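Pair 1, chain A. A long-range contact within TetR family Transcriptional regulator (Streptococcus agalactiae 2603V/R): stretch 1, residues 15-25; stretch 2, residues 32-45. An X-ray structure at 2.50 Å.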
# COMPACT_ATOMS: atom_id res chain seq x y z
N VAL A 15 10.17 -8.37 30.85
CA VAL A 15 10.69 -7.20 30.15
C VAL A 15 11.85 -7.54 29.21
O VAL A 15 11.95 -6.96 28.14
CB VAL A 15 11.11 -6.10 31.14
CG1 VAL A 15 12.10 -5.11 30.49
CG2 VAL A 15 9.87 -5.41 31.71
N ALA A 16 12.71 -8.48 29.59
CA ALA A 16 13.84 -8.82 28.71
C ALA A 16 13.37 -9.33 27.36
O ALA A 16 13.91 -8.96 26.31
CB ALA A 16 14.77 -9.83 29.35
N ILE A 17 12.36 -10.19 27.39
CA ILE A 17 11.73 -10.72 26.19
C ILE A 17 11.10 -9.58 25.39
O ILE A 17 11.40 -9.38 24.21
CB ILE A 17 10.66 -11.76 26.56
CG1 ILE A 17 11.30 -12.87 27.43
CG2 ILE A 17 9.95 -12.31 25.31
CD1 ILE A 17 10.28 -13.70 28.16
N TYR A 18 10.22 -8.82 26.05
CA TYR A 18 9.60 -7.66 25.46
C TYR A 18 10.66 -6.85 24.71
O TYR A 18 10.55 -6.67 23.50
CB TYR A 18 8.95 -6.81 26.54
CG TYR A 18 7.99 -5.73 26.06
CD1 TYR A 18 6.62 -6.00 25.96
CD2 TYR A 18 8.44 -4.45 25.74
CE1 TYR A 18 5.74 -5.04 25.53
CE2 TYR A 18 7.55 -3.47 25.30
CZ TYR A 18 6.19 -3.78 25.20
OH TYR A 18 5.28 -2.83 24.78
N ASN A 19 11.69 -6.40 25.41
CA ASN A 19 12.70 -5.54 24.79
C ASN A 19 13.43 -6.24 23.64
O ASN A 19 13.76 -5.62 22.62
CB ASN A 19 13.70 -4.94 25.82
CG ASN A 19 13.06 -3.88 26.76
OD1 ASN A 19 12.01 -3.27 26.46
ND2 ASN A 19 13.71 -3.65 27.90
N ALA A 20 13.67 -7.54 23.78
CA ALA A 20 14.29 -8.34 22.72
C ALA A 20 13.46 -8.35 21.44
O ALA A 20 13.98 -8.20 20.33
CB ALA A 20 14.54 -9.76 23.19
N PHE A 21 12.16 -8.52 21.61
CA PHE A 21 11.22 -8.53 20.50
C PHE A 21 11.26 -7.20 19.73
O PHE A 21 11.26 -7.18 18.51
CB PHE A 21 9.82 -8.80 21.06
CG PHE A 21 8.74 -8.85 20.02
CD1 PHE A 21 8.77 -9.82 19.02
CD2 PHE A 21 7.67 -7.98 20.09
CE1 PHE A 21 7.78 -9.87 18.09
CE2 PHE A 21 6.66 -8.05 19.16
CZ PHE A 21 6.71 -8.98 18.15
N ILE A 22 11.33 -6.09 20.46
CA ILE A 22 11.41 -4.77 19.87
C ILE A 22 12.72 -4.56 19.10
O ILE A 22 12.72 -4.05 17.99
CB ILE A 22 11.21 -3.67 20.94
CG1 ILE A 22 9.75 -3.67 21.41
CG2 ILE A 22 11.58 -2.28 20.40
CD1 ILE A 22 9.45 -2.59 22.43
N SER A 23 13.84 -4.96 19.70
CA SER A 23 15.14 -4.73 19.10
C SER A 23 15.25 -5.53 17.82
O SER A 23 15.93 -5.11 16.89
CB SER A 23 16.26 -5.12 20.10
OG SER A 23 17.41 -5.69 19.47
N LEU A 24 14.59 -6.68 17.79
CA LEU A 24 14.63 -7.56 16.63
C LEU A 24 13.69 -7.08 15.54
O LEU A 24 13.81 -7.46 14.37
CB LEU A 24 14.25 -8.99 17.03
CG LEU A 24 15.34 -9.85 17.65
CD1 LEU A 24 14.74 -11.08 18.32
CD2 LEU A 24 16.38 -10.21 16.58
N LEU A 25 12.71 -6.28 15.94
CA LEU A 25 11.74 -5.72 15.03
C LEU A 25 12.31 -4.45 14.40
O LEU A 25 11.63 -3.77 13.64
CB LEU A 25 10.47 -5.40 15.79
CG LEU A 25 9.17 -6.15 15.57
CD1 LEU A 25 9.40 -7.57 15.10
CD2 LEU A 25 8.37 -6.12 16.87
N LYS A 32 9.14 -12.60 9.68
CA LYS A 32 10.47 -13.18 9.52
C LYS A 32 11.20 -13.58 10.83
O LYS A 32 12.07 -14.44 10.79
CB LYS A 32 11.34 -12.26 8.63
CG LYS A 32 12.75 -12.76 8.31
CD LYS A 32 13.81 -12.08 9.20
CE LYS A 32 15.23 -12.47 8.80
NZ LYS A 32 16.24 -12.26 9.89
N ILE A 33 10.86 -13.01 11.99
CA ILE A 33 11.53 -13.47 13.23
C ILE A 33 10.91 -14.73 13.84
O ILE A 33 9.72 -14.99 13.67
CB ILE A 33 11.58 -12.40 14.37
CG1 ILE A 33 10.38 -12.55 15.30
CG2 ILE A 33 11.76 -10.98 13.83
CD1 ILE A 33 10.25 -11.42 16.27
N THR A 34 11.72 -15.50 14.57
CA THR A 34 11.27 -16.74 15.19
C THR A 34 11.59 -16.77 16.69
O THR A 34 12.60 -16.22 17.11
CB THR A 34 11.97 -17.97 14.56
OG1 THR A 34 13.39 -17.74 14.51
CG2 THR A 34 11.45 -18.22 13.14
N VAL A 35 10.74 -17.43 17.48
CA VAL A 35 10.91 -17.48 18.93
C VAL A 35 12.34 -17.73 19.42
O VAL A 35 12.75 -17.24 20.47
CB VAL A 35 9.95 -18.50 19.59
CG1 VAL A 35 10.34 -18.73 21.04
CG2 VAL A 35 8.51 -18.02 19.51
N GLN A 36 13.12 -18.49 18.64
CA GLN A 36 14.50 -18.74 19.01
C GLN A 36 15.36 -17.49 18.88
O GLN A 36 16.32 -17.31 19.64
CB GLN A 36 15.11 -19.89 18.19
CG GLN A 36 14.42 -21.24 18.41
CD GLN A 36 14.40 -21.67 19.86
OE1 GLN A 36 13.62 -22.55 20.25
NE2 GLN A 36 15.25 -21.04 20.68
N ASP A 37 15.01 -16.63 17.93
CA ASP A 37 15.65 -15.32 17.84
C ASP A 37 15.42 -14.58 19.15
O ASP A 37 16.35 -14.05 19.75
CB ASP A 37 15.09 -14.49 16.68
CG ASP A 37 15.14 -15.21 15.35
OD1 ASP A 37 15.47 -16.41 15.34
OD2 ASP A 37 14.82 -14.57 14.32
N VAL A 38 14.16 -14.57 19.58
CA VAL A 38 13.74 -13.81 20.73
C VAL A 38 14.46 -14.23 22.01
O VAL A 38 14.78 -13.39 22.84
CB VAL A 38 12.23 -13.91 20.94
CG1 VAL A 38 11.84 -13.21 22.23
CG2 VAL A 38 11.52 -13.27 19.76
N ILE A 39 14.71 -15.52 22.14
CA ILE A 39 15.47 -16.04 23.28
C ILE A 39 16.94 -15.64 23.21
O ILE A 39 17.50 -15.14 24.18
CB ILE A 39 15.38 -17.56 23.34
CG1 ILE A 39 13.92 -18.00 23.45
CG2 ILE A 39 16.28 -18.13 24.46
CD1 ILE A 39 13.63 -19.31 22.75
N GLY A 40 17.55 -15.89 22.05
CA GLY A 40 18.96 -15.60 21.80
C GLY A 40 19.39 -14.23 22.27
O GLY A 40 20.58 -13.98 22.49
N LEU A 41 18.42 -13.33 22.42
CA LEU A 41 18.68 -12.03 23.03
C LEU A 41 18.25 -12.00 24.49
O LEU A 41 19.01 -11.58 25.35
CB LEU A 41 17.99 -10.91 22.26
CG LEU A 41 18.61 -10.53 20.92
CD1 LEU A 41 17.95 -9.25 20.41
CD2 LEU A 41 20.12 -10.35 21.08
N ALA A 42 17.02 -12.44 24.77
CA ALA A 42 16.48 -12.39 26.13
C ALA A 42 17.31 -13.21 27.13
O ALA A 42 17.34 -12.90 28.33
CB ALA A 42 15.02 -12.84 26.14
N ASN A 43 17.97 -14.25 26.63
CA ASN A 43 18.79 -15.10 27.47
C ASN A 43 17.93 -15.90 28.41
O ASN A 43 18.41 -16.45 29.40
CB ASN A 43 19.77 -14.26 28.27
CG ASN A 43 20.83 -13.63 27.40
OD1 ASN A 43 21.45 -14.31 26.58
ND2 ASN A 43 21.04 -12.32 27.58
N VAL A 44 16.64 -15.97 28.10
CA VAL A 44 15.72 -16.79 28.86
C VAL A 44 15.27 -17.96 27.99
O VAL A 44 14.96 -17.78 26.82
CB VAL A 44 14.51 -15.98 29.37
CG1 VAL A 44 13.62 -15.58 28.21
CG2 VAL A 44 13.74 -16.77 30.41
N GLY A 45 15.25 -19.15 28.57
CA GLY A 45 14.99 -20.36 27.82
C GLY A 45 13.58 -20.52 27.29
O GLY A 45 12.67 -19.79 27.67

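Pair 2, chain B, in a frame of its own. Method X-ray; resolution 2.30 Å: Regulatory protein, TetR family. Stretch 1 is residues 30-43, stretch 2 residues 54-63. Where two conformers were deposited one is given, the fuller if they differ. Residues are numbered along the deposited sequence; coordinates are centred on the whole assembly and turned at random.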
# COMPACT_ATOMS: atom_id res chain seq x y z
N LEU B 30 16.56 -11.87 28.10
CA LEU B 30 15.79 -10.98 27.24
C LEU B 30 16.00 -11.22 25.71
O LEU B 30 15.50 -10.45 24.91
CB LEU B 30 16.05 -9.50 27.61
CG LEU B 30 15.48 -8.89 28.92
CD1 LEU B 30 16.07 -7.53 29.23
CD2 LEU B 30 13.96 -8.79 28.90
N ALA B 31 16.72 -12.28 25.32
CA ALA B 31 17.16 -12.44 23.93
C ALA B 31 16.01 -12.51 22.91
O ALA B 31 16.06 -11.81 21.88
CB ALA B 31 18.12 -13.62 23.75
N HIS B 32 14.98 -13.34 23.20
CA HIS B 32 13.80 -13.43 22.35
C HIS B 32 13.03 -12.11 22.22
O HIS B 32 12.73 -11.70 21.08
CB HIS B 32 12.86 -14.48 22.87
CG HIS B 32 11.72 -14.78 21.94
ND1 HIS B 32 10.45 -14.29 22.14
CD2 HIS B 32 11.66 -15.54 20.82
CE1 HIS B 32 9.66 -14.73 21.18
NE2 HIS B 32 10.36 -15.50 20.37
N GLN B 33 12.68 -11.45 23.34
CA GLN B 33 12.02 -10.16 23.16
C GLN B 33 12.84 -9.15 22.39
O GLN B 33 12.27 -8.39 21.64
CB GLN B 33 11.33 -9.55 24.40
CG GLN B 33 12.07 -8.65 25.37
CD GLN B 33 12.53 -7.26 24.90
OE1 GLN B 33 13.55 -6.80 25.38
NE2 GLN B 33 11.79 -6.59 24.04
N SER B 34 14.16 -9.15 22.56
CA SER B 34 15.02 -8.19 21.90
C SER B 34 14.96 -8.41 20.39
O SER B 34 14.93 -7.44 19.63
CB SER B 34 16.49 -8.32 22.33
OG SER B 34 16.60 -8.11 23.71
N LEU B 35 14.98 -9.68 19.99
CA LEU B 35 14.93 -10.08 18.58
C LEU B 35 13.61 -9.63 17.95
O LEU B 35 13.63 -8.95 16.93
CB LEU B 35 15.15 -11.58 18.42
CG LEU B 35 16.60 -12.02 18.65
CD1 LEU B 35 16.73 -13.55 18.63
CD2 LEU B 35 17.63 -11.34 17.70
N ILE B 36 12.50 -9.95 18.61
CA ILE B 36 11.19 -9.56 18.12
C ILE B 36 11.06 -8.02 18.00
O ILE B 36 10.62 -7.51 16.95
CB ILE B 36 10.10 -10.13 19.00
CG1 ILE B 36 10.12 -11.67 18.92
CG2 ILE B 36 8.72 -9.50 18.68
CD1 ILE B 36 9.57 -12.29 17.61
N ARG B 37 11.45 -7.32 19.07
CA ARG B 37 11.49 -5.86 19.10
C ARG B 37 12.24 -5.26 17.91
O ARG B 37 11.69 -4.42 17.17
CB ARG B 37 12.16 -5.36 20.38
CG ARG B 37 12.37 -3.83 20.36
CD ARG B 37 11.24 -3.08 21.06
NE ARG B 37 9.89 -3.57 20.76
CZ ARG B 37 8.98 -2.91 20.05
NH1 ARG B 37 9.26 -1.70 19.56
NH2 ARG B 37 7.77 -3.43 19.84
N ALA B 38 13.50 -5.68 17.74
CA ALA B 38 14.31 -5.21 16.66
C ALA B 38 13.68 -5.58 15.32
O ALA B 38 13.78 -4.83 14.38
CB ALA B 38 15.72 -5.79 16.78
N GLY B 39 13.05 -6.75 15.23
CA GLY B 39 12.41 -7.17 14.01
C GLY B 39 11.27 -6.26 13.65
O GLY B 39 11.22 -5.78 12.50
N LEU B 40 10.36 -6.02 14.61
CA LEU B 40 9.19 -5.14 14.45
C LEU B 40 9.59 -3.74 14.09
O LEU B 40 9.00 -3.15 13.18
CB LEU B 40 8.27 -5.12 15.68
CG LEU B 40 7.56 -6.44 16.03
CD1 LEU B 40 6.89 -6.39 17.38
CD2 LEU B 40 6.57 -6.92 14.92
N GLU B 41 10.60 -3.21 14.76
CA GLU B 41 11.04 -1.85 14.47
C GLU B 41 11.59 -1.70 13.07
O GLU B 41 11.23 -0.76 12.37
CB GLU B 41 12.06 -1.36 15.51
CG GLU B 41 11.43 -1.15 16.89
CD GLU B 41 12.45 -0.77 17.97
OE1 GLU B 41 13.65 -0.74 17.62
OE2 GLU B 41 12.06 -0.53 19.17
N HIS B 42 12.44 -2.62 12.65
CA HIS B 42 13.17 -2.51 11.39
C HIS B 42 12.28 -2.80 10.20
O HIS B 42 12.39 -2.13 9.19
CB HIS B 42 14.40 -3.42 11.36
CG HIS B 42 15.56 -2.91 12.14
ND1 HIS B 42 16.73 -2.48 11.55
CD2 HIS B 42 15.72 -2.71 13.47
CE1 HIS B 42 17.56 -2.06 12.48
NE2 HIS B 42 16.98 -2.21 13.66
N LEU B 43 11.40 -3.79 10.31
CA LEU B 43 10.45 -4.09 9.22
C LEU B 43 9.22 -3.19 9.07
O LEU B 43 8.60 -3.17 7.98
CB LEU B 43 9.96 -5.52 9.30
CG LEU B 43 10.84 -6.59 8.66
CD1 LEU B 43 12.21 -6.65 9.32
CD2 LEU B 43 10.09 -7.92 8.79
N ASP B 54 22.11 -9.78 10.22
CA ASP B 54 23.16 -9.09 10.96
C ASP B 54 22.70 -7.75 11.50
O ASP B 54 23.05 -7.40 12.62
CB ASP B 54 24.41 -8.87 10.12
CG ASP B 54 25.17 -10.15 9.84
OD1 ASP B 54 24.93 -11.18 10.52
OD2 ASP B 54 26.03 -10.10 8.91
N GLU B 55 21.94 -7.01 10.72
CA GLU B 55 21.38 -5.73 11.19
C GLU B 55 20.45 -5.93 12.41
O GLU B 55 20.52 -5.19 13.37
CB GLU B 55 20.69 -5.00 10.02
CG GLU B 55 19.75 -3.84 10.39
CD GLU B 55 19.13 -3.11 9.15
OE1 GLU B 55 19.66 -3.25 8.00
OE2 GLU B 55 18.13 -2.36 9.34
N ILE B 56 19.59 -6.95 12.35
CA ILE B 56 18.73 -7.33 13.49
C ILE B 56 19.56 -7.66 14.74
O ILE B 56 19.24 -7.17 15.83
CB ILE B 56 17.78 -8.54 13.17
CG1 ILE B 56 16.75 -8.19 12.07
CG2 ILE B 56 17.11 -9.14 14.43
CD1 ILE B 56 16.04 -6.89 12.27
N LEU B 57 20.61 -8.47 14.59
CA LEU B 57 21.44 -8.87 15.72
C LEU B 57 22.10 -7.66 16.38
O LEU B 57 22.16 -7.56 17.62
CB LEU B 57 22.52 -9.87 15.27
CG LEU B 57 22.06 -11.21 14.72
CD1 LEU B 57 23.28 -12.13 14.45
CD2 LEU B 57 21.02 -11.85 15.64
N LYS B 58 22.64 -6.76 15.53
CA LYS B 58 23.30 -5.56 15.98
C LYS B 58 22.34 -4.62 16.73
O LYS B 58 22.69 -4.04 17.73
CB LYS B 58 23.97 -4.86 14.79
CG LYS B 58 24.78 -3.61 15.15
CD LYS B 58 25.39 -2.94 13.90
CE LYS B 58 25.99 -1.58 14.24
NZ LYS B 58 27.19 -1.25 13.38
N ALA B 59 21.12 -4.47 16.25
CA ALA B 59 20.12 -3.70 16.97
C ALA B 59 19.65 -4.39 18.28
O ALA B 59 19.50 -3.73 19.30
CB ALA B 59 18.93 -3.37 16.03
N ALA B 60 19.44 -5.70 18.24
CA ALA B 60 19.01 -6.47 19.40
C ALA B 60 20.14 -6.70 20.43
O ALA B 60 19.84 -6.98 21.60
CB ALA B 60 18.41 -7.78 18.97
N ARG B 61 21.41 -6.55 19.99
CA ARG B 61 22.58 -6.83 20.82
C ARG B 61 22.51 -8.26 21.39
O ARG B 61 22.77 -8.47 22.57
CB ARG B 61 22.74 -5.80 21.94
CG ARG B 61 22.82 -4.35 21.47
CD ARG B 61 22.74 -3.34 22.63
NE ARG B 61 22.23 -2.05 22.16
CZ ARG B 61 20.95 -1.69 22.17
NH1 ARG B 61 20.59 -0.50 21.71
NH2 ARG B 61 20.01 -2.52 22.65
N VAL B 62 22.14 -9.23 20.54
CA VAL B 62 22.13 -10.65 20.92
C VAL B 62 23.07 -11.42 19.97
O VAL B 62 23.19 -11.03 18.80
CB VAL B 62 20.72 -11.32 20.97
CG1 VAL B 62 19.59 -10.31 21.24
CG2 VAL B 62 20.44 -12.08 19.73
N PRO B 63 23.82 -12.42 20.50
CA PRO B 63 24.66 -13.29 19.64
C PRO B 63 23.90 -14.17 18.60
O PRO B 63 22.75 -14.57 18.83
CB PRO B 63 25.41 -14.16 20.65
CG PRO B 63 24.60 -14.09 21.90
CD PRO B 63 23.99 -12.74 21.93

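Two helices crossing at a steep angle, with a short turn after the second, give pair 1 and pair 2 the same frame. Fourteen central residues superpose with an RMSD of 0.4 Å; the helix axes approach to 8.5 Å at 117° in pair 1 and to 8.6 Å at 120° in pair 2. The closest backbone approach falls near matched alanines: the CA atoms of Ile A17 and Ala A42 lie 5.0 Å apart, as do those of Ser B34 and Ala B60. Alanine occupies the second-stretch side of both close approaches. Ala A20 and Ala B38 coincide and point toward the second helix, Ala A20 CB lying 4.3 Å from Ala A42 CB and Ala B38 CB 4.0 Å from Ala B60 CB. One turn earlier, Ala A16 matches Ser B34: Ala A16 CB is 4.4 Å from Ala A42 CB, and Ser B34 CB 3.9 Å from Ala B60 CB, while Ser B34 OG turns back to donate a hydrogen bond to Leu B30 O (2.9 Å). Ile A17 and Leu B35 fill the same place with different branching. Ile A17 CG1 meets Val A44 CG1 and Ile A17 CG2 meets Val A38 CG1, both at 3.7 Å; in pair 2 Leu B35 CD2 lies 3.5 Å from Val B62 CG2 and 4.0 Å from Ile B56 CG2. The matched valines follow a residue of positive phi, Asn A43 or Arg B61, and point back toward the first helix. At Phe A21 and Gly B39 the solutions part. The edge of the phenyl ring faces Val A38, with Phe A21 CD1 4.5 Å from Val A38 CG2, whereas the glycine leaves its backbone open to the longer isoleucine: Ile B56 CD1 comes within 4.0 Å of Gly B39 CA, and the side chain sits as a knob among Leu B35, Ala B38, Gly B39 and His B42. The clearest chemical change is Leu A24 to His B42. Leu A24 packs by apolar contact, its CG 3.8 Å from Leu A41 CD1 and its CD1 3.8 Å from Asp A37 CB. His B42 instead donates a hydrogen bond from ND1 to Glu B55 OE2 (2.6 Å), the one hydrogen bond across either pair; at the matching position, Asp A37 turns to its own stretch and accepts from Thr A34 OG1 at OD1 (2.6 Å). Leu A41 and Ala B59 complete the exchange: the long leucine lies against Leu A24, while the short alanine leaves its CB 3.3 Å from His B42 NE2. The buried areas are similar, 564 and 499 Å².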